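Local structure of metallo-beta-lactamase family protein (Staphylococcus aureus, 3R2U) at residues 331-336 and 353-358; 339-344 and 349-354. The protein is a putative iron-containing hydrolase of the metallo-beta-lactamase superfamily that also carries rhodanese-like sequence, its physiological substrate being unestablished. All blocks are in the same frame, centred on the assembly; numbering follows the deposited sequence.

Contact 1 of 2, residues 331-336 and 353-358; sequences WYLNYD and HTLQLI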
ATOM      1  N   TRP A 331     -24.199   8.127  16.703  1.00 25.33           N
ATOM      2  CA  TRP A 331     -24.854   8.506  17.931  1.00 25.33           C
ATOM      3  C   TRP A 331     -24.131   9.598  18.701  1.00 25.50           C
ATOM      4  O   TRP A 331     -24.743  10.225  19.558  1.00 24.65           O
ATOM      5  CB  TRP A 331     -25.050   7.290  18.836  1.00 26.69           C
ATOM      6  CG  TRP A 331     -26.020   6.297  18.281  1.00 29.27           C
ATOM      7  CD1 TRP A 331     -25.730   5.131  17.631  1.00 33.13           C
ATOM      8  CD2 TRP A 331     -27.444   6.404  18.299  1.00 34.37           C
ATOM      9  NE1 TRP A 331     -26.897   4.497  17.253  1.00 33.76           N
ATOM     10  CE2 TRP A 331     -27.962   5.261  17.650  1.00 35.55           C
ATOM     11  CE3 TRP A 331     -28.338   7.355  18.811  1.00 35.38           C
ATOM     12  CZ2 TRP A 331     -29.331   5.044  17.504  1.00 37.47           C
ATOM     13  CZ3 TRP A 331     -29.697   7.141  18.659  1.00 35.22           C
ATOM     14  CH2 TRP A 331     -30.181   5.995  18.014  1.00 37.62           C
ATOM     15  N   TYR A 332     -22.843   9.833  18.404  1.00 24.17           N
ATOM     16  CA  TYR A 332     -22.042  10.820  19.138  1.00 23.56           C
ATOM     17  C   TYR A 332     -21.452  11.950  18.312  1.00 23.56           C
ATOM     18  O   TYR A 332     -21.084  12.966  18.879  1.00 23.48           O
ATOM     19  CB  TYR A 332     -20.864  10.127  19.830  1.00 24.48           C
ATOM     20  CG  TYR A 332     -21.278   9.057  20.793  1.00 27.89           C
ATOM     21  CD1 TYR A 332     -21.339   7.730  20.391  1.00 31.37           C
ATOM     22  CD2 TYR A 332     -21.625   9.369  22.101  1.00 32.13           C
ATOM     23  CE1 TYR A 332     -21.738   6.742  21.263  1.00 34.24           C
ATOM     24  CE2 TYR A 332     -22.035   8.385  22.980  1.00 34.97           C
ATOM     25  CZ  TYR A 332     -22.087   7.077  22.550  1.00 35.49           C
ATOM     26  OH  TYR A 332     -22.472   6.090  23.405  1.00 45.48           O
ATOM     27  N   LEU A 333     -21.367  11.786  16.992  1.00 21.91           N
ATOM     28  CA  LEU A 333     -20.729  12.794  16.153  1.00 23.82           C
ATOM     29  C   LEU A 333     -21.503  14.086  16.214  1.00 22.93           C
ATOM     30  O   LEU A 333     -22.703  14.089  16.019  1.00 25.03           O
ATOM     31  CB  LEU A 333     -20.629  12.318  14.685  1.00 23.39           C
ATOM     32  CG  LEU A 333     -19.711  13.139  13.761  1.00 26.47           C
ATOM     33  CD1 LEU A 333     -18.274  13.088  14.218  1.00 27.53           C
ATOM     34  CD2 LEU A 333     -19.802  12.652  12.334  1.00 25.06           C
ATOM     35  N   ASN A 334     -20.822  15.174  16.540  1.00 21.79           N
ATOM     36  CA  ASN A 334     -21.451  16.487  16.534  1.00 21.45           C
ATOM     37  C   ASN A 334     -20.875  17.266  15.320  1.00 21.58           C
ATOM     38  O   ASN A 334     -19.697  17.674  15.324  1.00 18.54           O
ATOM     39  CB  ASN A 334     -21.183  17.197  17.856  1.00 22.24           C
ATOM     40  CG  ASN A 334     -21.942  18.486  17.986  1.00 22.91           C
ATOM     41  OD1 ASN A 334     -22.266  19.142  16.996  1.00 21.78           O
ATOM     42  ND2 ASN A 334     -22.227  18.864  19.217  1.00 23.53           N
ATOM     43  N   TYR A 335     -21.701  17.446  14.277  1.00 20.16           N
ATOM     44  CA  TYR A 335     -21.258  18.118  13.053  1.00 19.87           C
ATOM     45  C   TYR A 335     -20.877  19.577  13.230  1.00 20.51           C
ATOM     46  O   TYR A 335     -20.208  20.144  12.376  1.00 22.11           O
ATOM     47  CB  TYR A 335     -22.325  18.006  11.949  1.00 19.63           C
ATOM     48  CG  TYR A 335     -22.405  16.639  11.317  1.00 21.45           C
ATOM     49  CD1 TYR A 335     -23.035  15.589  11.970  1.00 22.12           C
ATOM     50  CD2 TYR A 335     -21.859  16.394  10.057  1.00 20.69           C
ATOM     51  CE1 TYR A 335     -23.120  14.351  11.399  1.00 22.55           C
ATOM     52  CE2 TYR A 335     -21.964  15.149   9.468  1.00 18.80           C
ATOM     53  CZ  TYR A 335     -22.590  14.131  10.155  1.00 22.70           C
ATOM     54  OH  TYR A 335     -22.696  12.871   9.629  1.00 26.04           O
ATOM     55  N   ASP A 336     -21.293  20.174  14.330  1.00 21.50           N
ATOM     56  CA  ASP A 336     -21.026  21.579  14.604  1.00 21.82           C
ATOM     57  C   ASP A 336     -19.723  21.796  15.363  1.00 22.94           C
ATOM     58  O   ASP A 336     -19.394  22.942  15.712  1.00 24.12           O
ATOM     59  CB  ASP A 336     -22.187  22.172  15.420  1.00 23.02           C
ATOM     60  CG  ASP A 336     -23.549  22.011  14.721  1.00 25.57           C
ATOM     61  OD1 ASP A 336     -23.597  22.050  13.493  1.00 31.87           O
ATOM     62  OD2 ASP A 336     -24.580  21.876  15.402  1.00 33.49           O
ATOM     63  N   HIS A 353     -11.043   9.645   6.710  1.00 17.76           N
ATOM     64  CA  HIS A 353     -11.641   9.434   5.386  1.00 17.47           C
ATOM     65  C   HIS A 353     -13.074   8.867   5.504  1.00 16.43           C
ATOM     66  O   HIS A 353     -13.992   9.348   4.846  1.00 15.08           O
ATOM     67  CB  HIS A 353     -10.745   8.519   4.546  1.00 18.60           C
ATOM     68  CG  HIS A 353     -11.363   8.115   3.258  1.00 19.74           C
ATOM     69  ND1 HIS A 353     -11.390   8.944   2.162  1.00 24.77           N
ATOM     70  CD2 HIS A 353     -12.048   7.001   2.908  1.00 23.58           C
ATOM     71  CE1 HIS A 353     -12.033   8.340   1.178  1.00 25.88           C
ATOM     72  NE2 HIS A 353     -12.447   7.163   1.605  1.00 23.79           N
ATOM     73  N   THR A 354     -13.268   7.860   6.357  1.00 16.53           N
ATOM     74  CA  THR A 354     -14.600   7.286   6.557  1.00 16.80           C
ATOM     75  C   THR A 354     -15.590   8.357   7.032  1.00 16.02           C
ATOM     76  O   THR A 354     -16.710   8.419   6.549  1.00 18.00           O
ATOM     77  CB  THR A 354     -14.549   6.056   7.484  1.00 18.29           C
ATOM     78  OG1 THR A 354     -13.695   5.074   6.892  1.00 22.75           O
ATOM     79  CG2 THR A 354     -15.943   5.427   7.678  1.00 19.13           C
ATOM     80  N   LEU A 355     -15.163   9.236   7.935  1.00 15.47           N
ATOM     81  CA  LEU A 355     -16.036  10.314   8.403  1.00 15.28           C
ATOM     82  C   LEU A 355     -16.421  11.276   7.283  1.00 14.50           C
ATOM     83  O   LEU A 355     -17.540  11.811   7.276  1.00 12.58           O
ATOM     84  CB  LEU A 355     -15.424  11.044   9.586  1.00 13.65           C
ATOM     85  CG  LEU A 355     -15.424  10.186  10.865  1.00 17.37           C
ATOM     86  CD1 LEU A 355     -14.641  10.879  11.994  1.00 13.37           C
ATOM     87  CD2 LEU A 355     -16.850   9.866  11.324  1.00 16.82           C
ATOM     88  N   GLN A 356     -15.508  11.504   6.338  1.00 14.66           N
ATOM     89  CA  GLN A 356     -15.842  12.354   5.205  1.00 15.83           C
ATOM     90  C   GLN A 356     -16.947  11.684   4.367  1.00 16.19           C
ATOM     91  O   GLN A 356     -17.710  12.361   3.677  1.00 17.69           O
ATOM     92  CB  GLN A 356     -14.635  12.654   4.334  1.00 15.22           C
ATOM     93  CG  GLN A 356     -13.507  13.381   5.056  1.00 15.54           C
ATOM     94  CD  GLN A 356     -12.483  13.926   4.087  1.00 15.69           C
ATOM     95  OE1 GLN A 356     -11.467  13.304   3.840  1.00 16.43           O
ATOM     96  NE2 GLN A 356     -12.783  15.059   3.494  1.00 12.32           N
ATOM     97  N   LEU A 357     -17.037  10.363   4.429  1.00 15.39           N
ATOM     98  CA  LEU A 357     -18.077   9.676   3.695  1.00 15.80           C
ATOM     99  C   LEU A 357     -19.469   9.924   4.308  1.00 15.75           C
ATOM    100  O   LEU A 357     -20.482   9.686   3.657  1.00 16.40           O
ATOM    101  CB  LEU A 357     -17.767   8.192   3.518  1.00 14.06           C
ATOM    102  CG  LEU A 357     -16.455   7.929   2.768  1.00 18.39           C
ATOM    103  CD1 LEU A 357     -16.324   6.457   2.454  1.00 18.88           C
ATOM    104  CD2 LEU A 357     -16.326   8.770   1.480  1.00 18.26           C
ATOM    105  N   ILE A 358     -19.519  10.399   5.547  1.00 16.47           N
ATOM    106  CA  ILE A 358     -20.798  10.836   6.133  1.00 17.14           C
ATOM    107  C   ILE A 358     -20.816  12.360   6.266  1.00 17.61           C
ATOM    108  O   ILE A 358     -21.531  12.933   7.085  1.00 17.55           O
ATOM    109  CB  ILE A 358     -21.189  10.106   7.454  1.00 17.96           C
ATOM    110  CG1 ILE A 358     -20.149  10.296   8.551  1.00 16.80           C
ATOM    111  CG2 ILE A 358     -21.392   8.628   7.199  1.00 17.13           C
ATOM    112  CD1 ILE A 358     -20.684   9.891   9.931  1.00 18.77           C
TER
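Y335 and I358 make the polar link between the loop 331-336 and the segment 353-358, which begins on helix 345-356. The tyrosine OH donates a hydrogen bond to I358 O over 2.8 Å. The C=O...OH angle of 147° and a tilt of 18° show that the hydroxyl approaches I358 O bent and modestly tilted from the carbonyl plane. Seen from the tyrosine, the acceptor sits at the ring edge and in the ring plane, with CE2 of Y335 3.3 Å from I358 O. The two side chains cross at about a right angle, and OH of Y335 also lies 3.6 Å from CD1 of I358. CG1 of I358 stands between its own backbone N and carbonyl carbon (chi1 59°), and the extended chi2 carries CD1 out toward the loop. There it meets L333 tip to tip, CD2 of L333 lying 3.8 Å from CD1 of I358. The same leucine methyl is 4.2 Å from CD2 of L355, a looser contact. H269, Q272 and I276 of helix 269-279 touch Y335, while M273 of that helix touches I358. The contact thus ties the loop before strand 339-342 to the helical arm of the beta-alpha-beta unit 339-342, 345-356, 363-367: one directed bond fixes the tyrosine hydroxyl against the main-chain carbonyl of I358, beside an apolar patch of L333 and I358 that L355 extends through L333.

Contact 2 of 2, residues 339-344 and 349-354; sequences INLIGD and SKATHT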
ATOM      1  N   ILE A 339     -13.368  17.850  16.080  1.00 18.84           N
ATOM      2  CA  ILE A 339     -13.162  16.671  16.905  1.00 18.53           C
ATOM      3  C   ILE A 339     -11.743  16.136  16.827  1.00 17.99           C
ATOM      4  O   ILE A 339     -11.095  16.272  15.796  1.00 17.51           O
ATOM      5  CB  ILE A 339     -14.165  15.607  16.391  1.00 20.25           C
ATOM      6  CG1 ILE A 339     -15.577  16.046  16.768  1.00 21.63           C
ATOM      7  CG2 ILE A 339     -13.839  14.212  16.873  1.00 20.24           C
ATOM      8  CD1 ILE A 339     -16.682  15.355  16.010  1.00 24.50           C
ATOM      9  N   ASN A 340     -11.238  15.587  17.934  1.00 16.54           N
ATOM     10  CA  ASN A 340      -9.945  14.898  17.942  1.00 16.43           C
ATOM     11  C   ASN A 340     -10.157  13.385  17.915  1.00 16.46           C
ATOM     12  O   ASN A 340     -11.171  12.876  18.403  1.00 16.53           O
ATOM     13  CB  ASN A 340      -9.136  15.206  19.199  1.00 16.99           C
ATOM     14  CG  ASN A 340      -8.563  16.605  19.224  1.00 18.73           C
ATOM     15  OD1 ASN A 340      -8.451  17.275  18.207  1.00 22.82           O
ATOM     16  ND2 ASN A 340      -8.153  17.031  20.394  1.00 21.87           N
ATOM     17  N   LEU A 341      -9.184  12.679  17.356  1.00 16.24           N
ATOM     18  CA  LEU A 341      -9.184  11.248  17.330  1.00 17.23           C
ATOM     19  C   LEU A 341      -7.949  10.737  18.055  1.00 17.94           C
ATOM     20  O   LEU A 341      -6.907  11.396  18.059  1.00 18.84           O
ATOM     21  CB  LEU A 341      -9.172  10.733  15.893  1.00 16.92           C
ATOM     22  CG  LEU A 341     -10.345  11.109  15.030  1.00 16.59           C
ATOM     23  CD1 LEU A 341     -10.155  10.565  13.588  1.00 14.01           C
ATOM     24  CD2 LEU A 341     -11.676  10.615  15.702  1.00 15.83           C
ATOM     25  N   ILE A 342      -8.086   9.580  18.701  1.00 18.67           N
ATOM     26  CA  ILE A 342      -6.980   8.936  19.386  1.00 18.34           C
ATOM     27  C   ILE A 342      -6.614   7.666  18.628  1.00 18.36           C
ATOM     28  O   ILE A 342      -7.455   6.789  18.364  1.00 19.41           O
ATOM     29  CB  ILE A 342      -7.288   8.632  20.861  1.00 19.82           C
ATOM     30  CG1 ILE A 342      -7.401   9.947  21.644  1.00 22.67           C
ATOM     31  CG2 ILE A 342      -6.166   7.728  21.472  1.00 18.18           C
ATOM     32  CD1 ILE A 342      -7.737   9.789  23.047  1.00 28.22           C
ATOM     33  N   GLY A 343      -5.355   7.578  18.241  1.00 19.21           N
ATOM     34  CA  GLY A 343      -4.847   6.406  17.527  1.00 20.41           C
ATOM     35  C   GLY A 343      -3.539   6.743  16.853  1.00 21.38           C
ATOM     36  O   GLY A 343      -3.052   7.870  16.965  1.00 19.46           O
ATOM     37  N   ASP A 344      -2.957   5.770  16.159  1.00 23.55           N
ATOM     38  CA  ASP A 344      -1.728   6.030  15.413  1.00 24.43           C
ATOM     39  C   ASP A 344      -2.079   6.770  14.113  1.00 24.37           C
ATOM     40  O   ASP A 344      -3.211   6.702  13.626  1.00 23.37           O
ATOM     41  CB  ASP A 344      -0.947   4.727  15.161  1.00 27.20           C
ATOM     42  CG  ASP A 344      -1.683   3.767  14.248  1.00 29.12           C
ATOM     43  OD1 ASP A 344      -2.224   2.772  14.768  1.00 40.59           O
ATOM     44  OD2 ASP A 344      -1.766   4.029  13.025  1.00 30.59           O
ATOM     45  N   SER A 349      -5.945   8.414   9.877  1.00 19.62           N
ATOM     46  CA  SER A 349      -6.209   8.847   8.512  1.00 21.22           C
ATOM     47  C   SER A 349      -7.347   8.025   7.881  1.00 20.27           C
ATOM     48  O   SER A 349      -8.148   8.568   7.138  1.00 19.54           O
ATOM     49  CB  SER A 349      -4.931   8.792   7.657  1.00 22.27           C
ATOM     50  OG  SER A 349      -4.615   7.442   7.382  1.00 28.90           O
ATOM     51  N   LYS A 350      -7.415   6.724   8.173  1.00 20.73           N
ATOM     52  CA  LYS A 350      -8.499   5.895   7.659  1.00 20.75           C
ATOM     53  C   LYS A 350      -9.833   6.330   8.241  1.00 20.48           C
ATOM     54  O   LYS A 350     -10.831   6.445   7.518  1.00 18.47           O
ATOM     55  CB  LYS A 350      -8.262   4.420   7.966  1.00 22.44           C
ATOM     56  CG  LYS A 350      -7.078   3.822   7.198  1.00 26.02           C
ATOM     57  CD  LYS A 350      -6.961   2.300   7.393  1.00 32.06           C
ATOM     58  CE  LYS A 350      -6.594   1.938   8.831  1.00 37.42           C
ATOM     59  NZ  LYS A 350      -6.366   0.463   9.020  1.00 42.25           N
ATOM     60  N   ALA A 351      -9.865   6.548   9.554  1.00 20.08           N
ATOM     61  CA  ALA A 351     -11.110   6.976  10.204  1.00 20.13           C
ATOM     62  C   ALA A 351     -11.556   8.323   9.674  1.00 18.16           C
ATOM     63  O   ALA A 351     -12.745   8.551   9.505  1.00 18.56           O
ATOM     64  CB  ALA A 351     -10.976   7.025  11.731  1.00 18.48           C
ATOM     65  N   THR A 352     -10.595   9.222   9.456  1.00 17.68           N
ATOM     66  CA  THR A 352     -10.875  10.565   8.941  1.00 16.58           C
ATOM     67  C   THR A 352     -11.573  10.481   7.588  1.00 16.59           C
ATOM     68  O   THR A 352     -12.579  11.143   7.348  1.00 16.71           O
ATOM     69  CB  THR A 352      -9.558  11.378   8.818  1.00 18.29           C
ATOM     70  OG1 THR A 352      -9.013  11.618  10.133  1.00 19.93           O
ATOM     71  CG2 THR A 352      -9.787  12.696   8.124  1.00 13.06           C
ATOM     72  N   HIS A 353     -11.043   9.645   6.710  1.00 17.76           N
ATOM     73  CA  HIS A 353     -11.641   9.434   5.386  1.00 17.47           C
ATOM     74  C   HIS A 353     -13.074   8.867   5.504  1.00 16.43           C
ATOM     75  O   HIS A 353     -13.992   9.348   4.846  1.00 15.08           O
ATOM     76  CB  HIS A 353     -10.745   8.519   4.546  1.00 18.60           C
ATOM     77  CG  HIS A 353     -11.363   8.115   3.258  1.00 19.74           C
ATOM     78  ND1 HIS A 353     -11.390   8.944   2.162  1.00 24.77           N
ATOM     79  CD2 HIS A 353     -12.048   7.001   2.908  1.00 23.58           C
ATOM     80  CE1 HIS A 353     -12.033   8.340   1.178  1.00 25.88           C
ATOM     81  NE2 HIS A 353     -12.447   7.163   1.605  1.00 23.79           N
ATOM     82  N   THR A 354     -13.268   7.860   6.357  1.00 16.53           N
ATOM     83  CA  THR A 354     -14.600   7.286   6.557  1.00 16.80           C
ATOM     84  C   THR A 354     -15.590   8.357   7.032  1.00 16.02           C
ATOM     85  O   THR A 354     -16.710   8.419   6.549  1.00 18.00           O
ATOM     86  CB  THR A 354     -14.549   6.056   7.484  1.00 18.29           C
ATOM     87  OG1 THR A 354     -13.695   5.074   6.892  1.00 22.75           O
ATOM     88  CG2 THR A 354     -15.943   5.427   7.678  1.00 19.13           C
TER
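L341 of strand 339-342 covers two neighbouring residues of helix 345-356, A351 and T352, through one methyl group. Its CD1 lies 4.1 Å from CB of A351 and 3.8 Å from OG1 of T352, and no hydrogen bond joins the two segments. The leucine has CG anti to its carbonyl carbon (chi1 -61°) and an extended chi2 of 178°, which sends CD1 straight out from the strand to the helix surface. A351, whose CB points at the strand, offers only a methyl there, and the backbones pass with 8.5 Å between CA of L341 and CA of A351. T352 crosses the leucine obliquely and presents its oxygen, not its methyl. That hydroxyl is hydrogen-bonded to V348 O, one turn back in the same helix, so the polar atom facing the leucine methyl already has a partner. The backbone of L341 is hydrogen-bonded to G365 and Q367 of the adjacent parallel strand 363-367, and its side chain also touches I363 of that strand and F300 of strand 298-301. On the helix side, F325 of helix 325-329 packs on A351 and Y287 on T352. The geometry is that of strand and helix in the beta-alpha-beta unit 339-342, 345-356, 363-367, where the helix lies over a parallel sheet; D344 caps the helix N terminus through its OD2 to L347 N. With no hydrogen bond across an interface burying only 99 Å², these segments are joined by van der Waals packing of one leucine methyl, and the threonine hydroxyl is accommodated in buried surroundings by its helical carbonyl.

Going from the N terminus, the chain leaves helix 325-329, runs through the loop 331-336, forms strand 339-342 and continues through helix 345-356 to I358. Contact 2 closes the short strand-to-helix connection, with 4 intervening residues, all helical. Contact 1 spans 16 intervening residues and brings the loop ahead of the strand against residues 353-358. Contact 2 lies within the span of contact 1, the two second segments overlapping at H353 and T354. Their centres are 11 Å apart, and both use helix 345-356: contact 2 seats it on the parallel sheet, contact 1 joins L355 and I358 to the loop entering that sheet.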